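Local coordinates for protein 3'-5'-exonuclease (Saccharomyces cerevisiae, PDB 3E2V) that probably cleaves double-stranded DNA as an endonuclease and trims it from the 3' end as an exonuclease, probably with magnesium as its cofactor, at residues L19-H27 with P37-E45; N54-S65 with L81-C92. All coordinates share one frame; numbering follows the deposited sequence. Where two conformers were deposited one is given.

Contact 1 of 2, residues L19-H27 with P37-E45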
# COMPACT_ATOMS: atom_id res chain seq x y z
N LEU A 19 5.76 1.14 0.13
CA LEU A 19 6.75 2.14 -0.19
C LEU A 19 6.21 3.09 -1.27
O LEU A 19 6.00 2.69 -2.42
CB LEU A 19 8.04 1.45 -0.64
CG LEU A 19 9.19 2.36 -1.12
CD1 LEU A 19 9.51 3.43 -0.08
CD2 LEU A 19 10.43 1.54 -1.38
N ASN A 20 5.99 4.36 -0.91
CA ASN A 20 5.45 5.30 -1.90
C ASN A 20 6.59 5.97 -2.65
O ASN A 20 6.84 7.18 -2.50
CB ASN A 20 4.60 6.35 -1.20
CG ASN A 20 3.45 5.73 -0.45
OD1 ASN A 20 2.45 5.33 -1.05
ND2 ASN A 20 3.58 5.67 0.89
N LEU A 21 7.32 5.17 -3.42
CA LEU A 21 8.58 5.63 -4.02
C LEU A 21 8.41 6.73 -5.06
O LEU A 21 9.36 7.49 -5.30
CB LEU A 21 9.32 4.44 -4.59
CG LEU A 21 10.81 4.71 -4.84
CD1 LEU A 21 11.58 4.96 -3.53
CD2 LEU A 21 11.43 3.55 -5.61
N THR A 22 7.23 6.84 -5.65
CA THR A 22 6.98 7.95 -6.57
C THR A 22 6.71 9.29 -5.88
O THR A 22 6.54 10.30 -6.57
CB THR A 22 5.79 7.68 -7.48
OG1 THR A 22 4.58 7.61 -6.69
CG2 THR A 22 5.98 6.39 -8.25
N ASP A 23 6.64 9.31 -4.54
CA ASP A 23 6.30 10.55 -3.87
C ASP A 23 7.31 11.65 -4.18
O ASP A 23 8.51 11.38 -4.22
CB ASP A 23 6.22 10.36 -2.36
CG ASP A 23 5.61 11.56 -1.70
OD1 ASP A 23 4.38 11.63 -1.61
OD2 ASP A 23 6.37 12.48 -1.35
N PRO A 24 6.83 12.89 -4.45
CA PRO A 24 7.79 13.95 -4.75
C PRO A 24 8.92 14.18 -3.75
O PRO A 24 10.00 14.61 -4.16
CB PRO A 24 6.89 15.19 -4.88
CG PRO A 24 5.61 14.61 -5.42
CD PRO A 24 5.45 13.36 -4.59
N MET A 25 8.72 13.86 -2.47
CA MET A 25 9.80 14.06 -1.48
C MET A 25 11.04 13.21 -1.82
O MET A 25 12.18 13.62 -1.59
CB MET A 25 9.32 13.75 -0.05
CG MET A 25 8.39 14.79 0.54
SD MET A 25 8.11 14.55 2.37
CE MET A 25 6.43 14.02 2.30
N PHE A 26 10.80 12.02 -2.38
CA PHE A 26 11.91 11.14 -2.77
C PHE A 26 12.63 11.63 -4.03
O PHE A 26 13.71 11.14 -4.39
CB PHE A 26 11.43 9.70 -2.93
CG PHE A 26 10.97 9.07 -1.65
CD1 PHE A 26 11.70 9.26 -0.47
CD2 PHE A 26 9.81 8.29 -1.60
CE1 PHE A 26 11.27 8.68 0.73
CE2 PHE A 26 9.38 7.69 -0.42
CZ PHE A 26 10.12 7.89 0.75
N HIS A 27 12.02 12.62 -4.68
CA HIS A 27 12.59 13.25 -5.85
C HIS A 27 13.10 14.67 -5.52
O HIS A 27 13.45 15.45 -6.41
CB HIS A 27 11.56 13.18 -6.99
CG HIS A 27 11.15 11.77 -7.28
ND1 HIS A 27 11.67 11.04 -8.33
CD2 HIS A 27 10.35 10.92 -6.60
CE1 HIS A 27 11.18 9.82 -8.31
NE2 HIS A 27 10.38 9.71 -7.26
N PRO A 37 18.72 17.26 -5.36
CA PRO A 37 18.51 16.25 -6.40
C PRO A 37 17.86 15.00 -5.83
O PRO A 37 18.11 14.66 -4.68
CB PRO A 37 19.94 15.94 -6.88
CG PRO A 37 20.70 17.22 -6.57
CD PRO A 37 20.13 17.64 -5.24
N ALA A 38 17.02 14.35 -6.63
CA ALA A 38 16.39 13.10 -6.21
C ALA A 38 17.46 12.14 -5.69
O ALA A 38 18.53 12.00 -6.30
CB ALA A 38 15.67 12.48 -7.41
N ASP A 39 17.17 11.47 -4.57
CA ASP A 39 18.17 10.62 -3.92
C ASP A 39 17.63 9.22 -3.67
O ASP A 39 18.04 8.57 -2.72
CB ASP A 39 18.62 11.26 -2.60
CG ASP A 39 17.51 11.33 -1.56
OD1 ASP A 39 16.32 11.57 -1.91
OD2 ASP A 39 17.82 11.16 -0.35
N TYR A 40 16.71 8.76 -4.51
CA TYR A 40 16.07 7.47 -4.23
C TYR A 40 17.00 6.27 -4.36
O TYR A 40 16.79 5.26 -3.70
CB TYR A 40 14.75 7.29 -5.00
CG TYR A 40 14.85 7.53 -6.48
CD1 TYR A 40 15.33 6.54 -7.34
CD2 TYR A 40 14.45 8.74 -7.03
CE1 TYR A 40 15.42 6.77 -8.72
CE2 TYR A 40 14.52 8.97 -8.40
CZ TYR A 40 15.01 7.98 -9.24
OH TYR A 40 15.09 8.22 -10.59
N VAL A 41 18.05 6.36 -5.16
CA VAL A 41 19.01 5.25 -5.21
C VAL A 41 19.76 5.13 -3.87
O VAL A 41 19.84 4.04 -3.30
CB VAL A 41 19.94 5.30 -6.46
CG1 VAL A 41 21.04 4.27 -6.35
CG2 VAL A 41 19.12 5.04 -7.72
N LYS A 42 20.22 6.25 -3.31
CA LYS A 42 20.84 6.23 -1.97
C LYS A 42 19.85 5.80 -0.88
O LYS A 42 20.21 5.09 0.08
CB LYS A 42 21.46 7.59 -1.61
CG LYS A 42 22.80 7.79 -2.30
CD LYS A 42 23.30 9.21 -2.10
CE LYS A 42 24.50 9.50 -2.98
NZ LYS A 42 25.77 9.21 -2.27
N LEU A 43 18.59 6.21 -1.04
CA LEU A 43 17.53 5.75 -0.17
C LEU A 43 17.45 4.22 -0.17
O LEU A 43 17.29 3.60 0.89
CB LEU A 43 16.20 6.34 -0.64
CG LEU A 43 14.98 5.91 0.16
CD1 LEU A 43 14.19 7.11 0.61
CD2 LEU A 43 14.15 4.91 -0.62
N LEU A 44 17.53 3.63 -1.36
CA LEU A 44 17.45 2.18 -1.46
C LEU A 44 18.69 1.51 -0.87
O LEU A 44 18.57 0.45 -0.26
CB LEU A 44 17.19 1.75 -2.92
CG LEU A 44 15.81 2.18 -3.46
CD1 LEU A 44 15.75 2.08 -4.99
CD2 LEU A 44 14.64 1.40 -2.82
N GLU A 45 19.84 2.14 -1.03
CA GLU A 45 21.08 1.68 -0.39
C GLU A 45 20.96 1.69 1.14
O GLU A 45 21.39 0.74 1.81
CB GLU A 45 22.28 2.50 -0.88
CG GLU A 45 22.55 2.27 -2.37
CD GLU A 45 23.60 3.18 -2.99
OE1 GLU A 45 24.06 4.14 -2.33
OE2 GLU A 45 23.97 2.92 -4.16
O HOH W 1 14.70 9.39 -2.26
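In the TIM-barrel fold of the TatD family, the loop that leaves strand 18-19 folds over the start of the first barrel helix, 40-49, so that L21, F26 and H27 meet A38, Y40 and L43. Leucines suit the buried part, where L21, F26 and L43 meet. L21 CD1 lies against L43 CD2 at 3.9 Å, the two side chains sliding past each other in opposite directions, and L43 turns its other methyl, CD1, to the ring of F26, in tight contact 3.3 Å from CE1. H27, at the more exposed end of the contact, has Y40 CD2 over one face of its imidazole; the ring planes make 47°, neither stacked nor perpendicular. The hydrogen bond from H27 NE2 to L21 O (3.1 Å), in the carbonyl plane on a lone pair, restrains the imidazole, while Y40 carries its CG between backbone N and carbonyl carbon (chi1 52°), which brings the phenol edge up to the loop. F26 O lies near the plane of that phenol at its edge, 3.6 Å from Y40 CD2, and receives a weak bond from D39 N and a second from a water. D39 precedes the helix without capping it; its OD2 forms salt bridges with R46 and R356. The other carboxylate oxygen completes the junction through that water, which donates to both F26 O (2.9 Å) and D39 OD1 (2.7 Å).

Contact 2 of 2, residues N54-S65 with L81-C92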
# COMPACT_ATOMS: atom_id res chain seq x y z
N ASN A 54 13.16 -6.45 -0.07
CA ASN A 54 12.16 -6.28 -1.12
C ASN A 54 11.23 -5.15 -0.69
O ASN A 54 11.11 -4.89 0.51
CB ASN A 54 11.27 -7.53 -1.26
CG ASN A 54 11.95 -8.70 -1.94
OD1 ASN A 54 11.39 -9.26 -2.90
ND2 ASN A 54 13.10 -9.10 -1.45
N ALA A 55 10.60 -4.48 -1.66
CA ALA A 55 9.56 -3.52 -1.32
C ALA A 55 8.53 -3.49 -2.42
O ALA A 55 8.83 -3.78 -3.58
CB ALA A 55 10.13 -2.13 -1.10
N LEU A 56 7.30 -3.17 -2.03
CA LEU A 56 6.20 -3.01 -2.96
C LEU A 56 5.93 -1.52 -3.13
O LEU A 56 5.59 -0.83 -2.15
CB LEU A 56 4.96 -3.74 -2.43
CG LEU A 56 3.72 -3.75 -3.33
CD1 LEU A 56 3.97 -4.62 -4.57
CD2 LEU A 56 2.54 -4.31 -2.54
N VAL A 57 6.09 -1.02 -4.36
CA VAL A 57 5.89 0.39 -4.68
C VAL A 57 4.42 0.60 -5.02
O VAL A 57 3.88 -0.08 -5.87
CB VAL A 57 6.80 0.81 -5.87
CG1 VAL A 57 6.55 2.26 -6.30
CG2 VAL A 57 8.26 0.63 -5.48
N THR A 58 3.78 1.53 -4.31
CA THR A 58 2.34 1.75 -4.48
C THR A 58 2.01 2.60 -5.69
O THR A 58 2.68 3.61 -5.98
CB THR A 58 1.75 2.50 -3.30
OG1 THR A 58 2.55 3.66 -3.06
CG2 THR A 58 1.74 1.64 -2.07
N GLY A 59 0.96 2.19 -6.41
CA GLY A 59 0.36 2.98 -7.49
C GLY A 59 -1.04 3.38 -7.04
O GLY A 59 -1.76 2.55 -6.46
N SER A 60 -1.44 4.64 -7.27
CA SER A 60 -2.73 5.15 -6.77
C SER A 60 -3.68 5.73 -7.82
O SER A 60 -4.78 6.18 -7.50
CB SER A 60 -2.49 6.18 -5.66
OG SER A 60 -1.83 7.33 -6.19
N SER A 61 -3.23 5.76 -9.07
CA SER A 61 -4.06 6.17 -10.20
C SER A 61 -3.49 5.52 -11.46
O SER A 61 -2.44 4.85 -11.40
CB SER A 61 -4.09 7.69 -10.34
OG SER A 61 -2.82 8.17 -10.73
N ILE A 62 -4.16 5.69 -12.59
CA ILE A 62 -3.58 5.16 -13.82
C ILE A 62 -2.22 5.84 -14.06
O ILE A 62 -1.20 5.17 -14.25
CB ILE A 62 -4.53 5.26 -15.05
CG1 ILE A 62 -5.77 4.39 -14.81
CG2 ILE A 62 -3.80 4.78 -16.28
CD1 ILE A 62 -6.93 4.55 -15.85
N ALA A 63 -2.19 7.17 -13.99
CA ALA A 63 -0.94 7.90 -14.21
C ALA A 63 0.14 7.53 -13.20
O ALA A 63 1.31 7.31 -13.56
CB ALA A 63 -1.18 9.40 -14.21
N GLU A 64 -0.24 7.43 -11.93
CA GLU A 64 0.72 7.09 -10.89
C GLU A 64 1.20 5.65 -11.00
O GLU A 64 2.36 5.35 -10.70
CB GLU A 64 0.14 7.35 -9.50
CG GLU A 64 0.31 8.78 -9.04
CD GLU A 64 1.74 9.08 -8.62
OE1 GLU A 64 2.22 8.47 -7.64
OE2 GLU A 64 2.39 9.92 -9.28
N SER A 65 0.32 4.76 -11.45
CA SER A 65 0.71 3.38 -11.67
C SER A 65 1.73 3.32 -12.80
O SER A 65 2.71 2.58 -12.72
CB SER A 65 -0.50 2.50 -11.99
OG SER A 65 -1.36 2.41 -10.86
N LEU A 81 17.51 -3.31 -3.55
CA LEU A 81 16.24 -3.96 -3.17
C LEU A 81 15.56 -4.51 -4.41
O LEU A 81 15.63 -3.89 -5.48
CB LEU A 81 15.27 -2.97 -2.51
CG LEU A 81 15.34 -2.75 -1.01
CD1 LEU A 81 16.65 -2.14 -0.56
CD2 LEU A 81 14.18 -1.86 -0.59
N LYS A 82 14.91 -5.65 -4.28
CA LYS A 82 14.03 -6.11 -5.33
C LYS A 82 12.72 -5.34 -5.19
O LYS A 82 12.06 -5.41 -4.15
CB LYS A 82 13.79 -7.62 -5.26
CG LYS A 82 12.90 -8.15 -6.37
CD LYS A 82 13.51 -7.99 -7.76
CE LYS A 82 12.53 -8.37 -8.85
NZ LYS A 82 12.85 -7.69 -10.14
N LEU A 83 12.37 -4.58 -6.23
CA LEU A 83 11.16 -3.77 -6.21
C LEU A 83 10.07 -4.37 -7.06
O LEU A 83 10.28 -4.74 -8.23
CB LEU A 83 11.46 -2.36 -6.69
CG LEU A 83 12.47 -1.57 -5.86
CD1 LEU A 83 12.75 -0.23 -6.51
CD2 LEU A 83 11.98 -1.36 -4.44
N TYR A 84 8.90 -4.45 -6.44
CA TYR A 84 7.66 -4.78 -7.13
C TYR A 84 6.73 -3.59 -7.06
O TYR A 84 7.02 -2.62 -6.38
CB TYR A 84 7.03 -6.04 -6.52
CG TYR A 84 7.98 -7.21 -6.55
CD1 TYR A 84 8.36 -7.77 -7.76
CD2 TYR A 84 8.49 -7.74 -5.38
CE1 TYR A 84 9.25 -8.85 -7.80
CE2 TYR A 84 9.39 -8.81 -5.41
CZ TYR A 84 9.76 -9.36 -6.62
OH TYR A 84 10.64 -10.43 -6.63
N HIS A 85 5.62 -3.62 -7.81
CA HIS A 85 4.67 -2.51 -7.70
C HIS A 85 3.23 -2.96 -7.90
O HIS A 85 2.94 -4.09 -8.35
CB HIS A 85 5.01 -1.42 -8.72
CG HIS A 85 4.75 -1.85 -10.13
ND1 HIS A 85 3.52 -1.71 -10.72
CD2 HIS A 85 5.53 -2.52 -11.02
CE1 HIS A 85 3.56 -2.20 -11.95
NE2 HIS A 85 4.77 -2.69 -12.15
N THR A 86 2.32 -2.04 -7.57
CA THR A 86 0.91 -2.28 -7.78
C THR A 86 0.43 -1.50 -9.01
O THR A 86 1.17 -0.64 -9.55
CB THR A 86 0.07 -1.83 -6.54
OG1 THR A 86 -0.03 -0.40 -6.51
CG2 THR A 86 0.71 -2.30 -5.24
N ILE A 87 -0.79 -1.81 -9.44
CA ILE A 87 -1.55 -1.03 -10.43
C ILE A 87 -2.99 -0.95 -9.96
O ILE A 87 -3.61 -1.96 -9.65
CB ILE A 87 -1.54 -1.69 -11.82
CG1 ILE A 87 -0.11 -1.81 -12.35
CG2 ILE A 87 -2.44 -0.89 -12.79
CD1 ILE A 87 -0.00 -2.58 -13.68
N GLY A 88 -3.52 0.26 -9.92
CA GLY A 88 -4.89 0.47 -9.46
C GLY A 88 -5.20 1.94 -9.27
O GLY A 88 -4.31 2.77 -9.37
N VAL A 89 -6.46 2.24 -9.01
CA VAL A 89 -6.89 3.63 -8.76
C VAL A 89 -7.51 3.75 -7.37
O VAL A 89 -8.50 3.09 -7.07
CB VAL A 89 -7.88 4.14 -9.83
CG1 VAL A 89 -8.21 5.61 -9.62
CG2 VAL A 89 -7.29 3.95 -11.21
N HIS A 90 -6.88 4.57 -6.54
CA HIS A 90 -7.21 4.77 -5.13
C HIS A 90 -8.47 5.64 -5.05
O HIS A 90 -8.76 6.39 -5.97
CB HIS A 90 -5.97 5.49 -4.57
CG HIS A 90 -5.99 5.85 -3.13
ND1 HIS A 90 -6.80 6.83 -2.60
CD2 HIS A 90 -5.17 5.46 -2.12
CE1 HIS A 90 -6.53 6.98 -1.31
NE2 HIS A 90 -5.53 6.18 -1.01
N PRO A 91 -9.24 5.51 -3.95
CA PRO A 91 -10.42 6.35 -3.80
C PRO A 91 -10.14 7.87 -3.97
O PRO A 91 -11.06 8.59 -4.40
CB PRO A 91 -10.94 5.99 -2.40
CG PRO A 91 -9.78 5.27 -1.73
CD PRO A 91 -9.10 4.55 -2.84
N CYS A 92 -8.91 8.34 -3.69
CA CYS A 92 -8.48 9.74 -3.93
C CYS A 92 -8.78 10.18 -5.34
O CYS A 92 -8.97 11.36 -5.63
CB CYS A 92 -6.93 9.91 -3.80
SG CYS A 92 -5.89 8.89 -4.98
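Strands 52-57 and 82-87 pair in parallel, A55 with L83 and V57 with H85, their side chains on the same face of the sheet, in the beta-alpha-beta crossover that runs through helix 62-75. A55 and V57 use both backbone polar groups: A55 N donates to K82 O and A55 O accepts from Y84 N at 2.9 Å, then V57 N donates to Y84 O and V57 O accepts from T86 N. Past the end of strand 52-57, the side chain of T86 takes over the pairing. T86 places OG1 between its backbone N and carbonyl carbon (chi1 75°), where it accepts from G59 N at 2.8 Å and also bonds G160 O, while its methyl CG2 packs on L56 CD2. Farther on, H90 N donates to S60 O, from above the carbonyl plane. Serines suit the helix start because their short hydroxyls reach the backbone. S61 OG caps it by accepting from E64 N (2.9 Å), and S65 OG gives to S61 O at 2.7 Å while taking G88 N at 3.2 Å. S61 O thus has two donors, S65 N and OG, arriving from opposite faces of its plane. Glycine suits position 59, where the loop passes too close to S65 OG for a side chain. H85 ND1 donates almost straight (176°) to T86 O, but from above the carbonyl plane. At the other end N54 OD1 meets the edge of the Y84 ring, 3.2 Å from CE2. V57, L83 and H85 face helix 62-75, I87 packs on helix 132-149, and strand 82-87 lies between strands 52-57 and 156-165.

The two contacts follow one another along the chain, helix 40-49 leading into strand 52-57, and their centres are 14 Å apart. Two probable hydrogen bonds join them directly: N20 OD1 to T58 OG1 at 2.6 Å and T22 OG1 to E64 OE1 at 2.7 Å. L19 CD2 also packs on A55 CB (3.7 Å). Contact 2 lies closer to the metal site at the carboxyl ends of the barrel strands. The side chain of T58 is about 6 Å from the bound magnesium ion and about 3 Å from that of E161, a magnesium ligand in another structure of this protein though not bound to the ion here; the L19 side chain is about 9 Å from the ion. N20 ND2 bonds D303, which binds the metal together with H253, so N20 bridges contact 2 and a metal ligand.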